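Local coordinates for putative nitrate transport protein (Thermoplasma volcanium, PDB 3MST) that is of uncertain function but is named a putative nitrate transport protein, with a two-lobed shape consistent with a solute-binding component, at residues I45-I48 / C49-T52. Numbering follows the deposited sequence. Where two conformers were deposited one is given.
Sequences IHNI and CSET
Asn47 has CG anti to its backbone nitrogen (chi1 -173°), with OD1 swung back over CA. This brings OD1 to the backbone N of Cys49, at 3.0 Å, and closes an Asx turn. The main chain from Asn47 to Ser50 forms a type I beta turn that overlaps it: Ser50 N donates to Asn47 O at 3.1 Å. Asn47 O also takes a weak bond from Glu51 N. The turn leads the chain away from strand 45-47, an outermost strand of the six-stranded mixed sheet. Cys49 N meets OD1 from above the amide plane, not along a lone pair. OD1 also accepts from Phe26 N, so two backbone amides grip it. Replacing Asn47 with an alanine removes OD1, and would probably leave the amides of Cys49 and Phe26 without this acceptor and the start of the turn less fixed.

His46 CG lies beside its backbone N (chi1 -57°), and the Glu51 chain extends back to the ring. On the far side of the imidazole, NE2 is hydrogen-bonded to Asp21 OD1. A water links Asn47 N to Glu51 OE2. His46 ND1 donates to Glu51 OE2 at 3.1 Å, near the ring plane and on the syn side of the carboxylate.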
loop_
_atom_site.group_PDB
_atom_site.type_symbol
_atom_site.label_atom_id
_atom_site.label_comp_id
_atom_site.label_asym_id
_atom_site.label_seq_id
_atom_site.Cartn_x
_atom_site.Cartn_y
_atom_site.Cartn_z
ATOM N N ILE A 45 5.893 -16.876 -1.821
ATOM C CA ILE A 45 6.040 -15.456 -1.550
ATOM C C ILE A 45 7.346 -15.174 -0.818
ATOM O O ILE A 45 7.921 -16.056 -0.165
ATOM C CB ILE A 45 4.836 -14.905 -0.757
ATOM C CG1 ILE A 45 4.766 -15.497 0.678
ATOM C CG2 ILE A 45 3.526 -15.058 -1.558
ATOM C CD1 ILE A 45 3.687 -14.838 1.555
ATOM N N HIS A 46 7.836 -13.951 -0.977
ATOM C CA HIS A 46 9.140 -13.522 -0.485
ATOM C C HIS A 46 9.033 -12.083 0.022
ATOM O O HIS A 46 8.370 -11.231 -0.602
ATOM C CB HIS A 46 10.185 -13.569 -1.594
ATOM C CG HIS A 46 10.315 -14.912 -2.214
ATOM N ND1 HIS A 46 11.114 -15.889 -1.679
ATOM C CD2 HIS A 46 9.711 -15.452 -3.305
ATOM C CE1 HIS A 46 11.020 -16.976 -2.436
ATOM N NE2 HIS A 46 10.188 -16.733 -3.437
ATOM N N ASN A 47 9.699 -11.835 1.145
ATOM C CA ASN A 47 9.661 -10.516 1.806
ATOM C C ASN A 47 10.756 -9.609 1.328
ATOM O O ASN A 47 11.923 -9.795 1.698
ATOM C CB ASN A 47 9.796 -10.730 3.315
ATOM C CG ASN A 47 9.601 -9.464 4.115
ATOM O OD1 ASN A 47 9.280 -8.413 3.565
ATOM N ND2 ASN A 47 9.790 -9.553 5.444
ATOM N N ILE A 48 10.426 -8.604 0.526
ATOM C CA ILE A 48 11.456 -7.692 0.026
ATOM C C ILE A 48 11.934 -6.677 1.082
ATOM O O ILE A 48 12.775 -5.811 0.792
ATOM C CB ILE A 48 11.003 -6.982 -1.262
ATOM C CG1 ILE A 48 9.795 -6.092 -0.991
ATOM C CG2 ILE A 48 10.718 -8.010 -2.376
ATOM C CD1 ILE A 48 9.319 -5.326 -2.218
ATOM N N CYS A 49 11.380 -6.752 2.296
ATOM C CA CYS A 49 11.949 -6.009 3.424
ATOM C C CYS A 49 13.188 -6.703 3.990
ATOM O O CYS A 49 13.989 -6.057 4.670
ATOM C CB CYS A 49 10.929 -5.824 4.540
ATOM S SG CYS A 49 9.456 -4.970 4.096
ATOM N N SER A 50 13.331 -8.004 3.746
ATOM C CA SER A 50 14.411 -8.782 4.284
ATOM C C SER A 50 15.295 -9.479 3.249
ATOM O O SER A 50 16.364 -9.995 3.629
ATOM C CB SER A 50 13.868 -9.803 5.282
ATOM O OG SER A 50 13.028 -10.760 4.690
ATOM N N GLU A 51 14.869 -9.513 1.981
ATOM C CA GLU A 51 15.561 -10.209 0.862
ATOM C C GLU A 51 15.688 -9.129 -0.216
ATOM O O GLU A 51 14.718 -8.416 -0.472
ATOM C CB GLU A 51 14.659 -11.295 0.186
ATOM C CG GLU A 51 14.328 -12.640 0.882
ATOM C CD GLU A 51 13.767 -13.684 -0.104
ATOM O OE1 GLU A 51 14.032 -13.534 -1.320
ATOM O OE2 GLU A 51 13.060 -14.654 0.321
ATOM N N THR A 52 16.840 -8.985 -0.860
ATOM C CA THR A 52 16.906 -8.160 -2.053
ATOM C C THR A 52 17.137 -9.108 -3.209
ATOM O O THR A 52 18.119 -9.878 -3.203
ATOM C CB THR A 52 18.045 -7.110 -2.047
ATOM O OG1 THR A 52 17.947 -6.271 -0.892
ATOM C CG2 THR A 52 17.948 -6.197 -3.318
HETATM O O HOH W 1 10.983 -14.092 2.508
#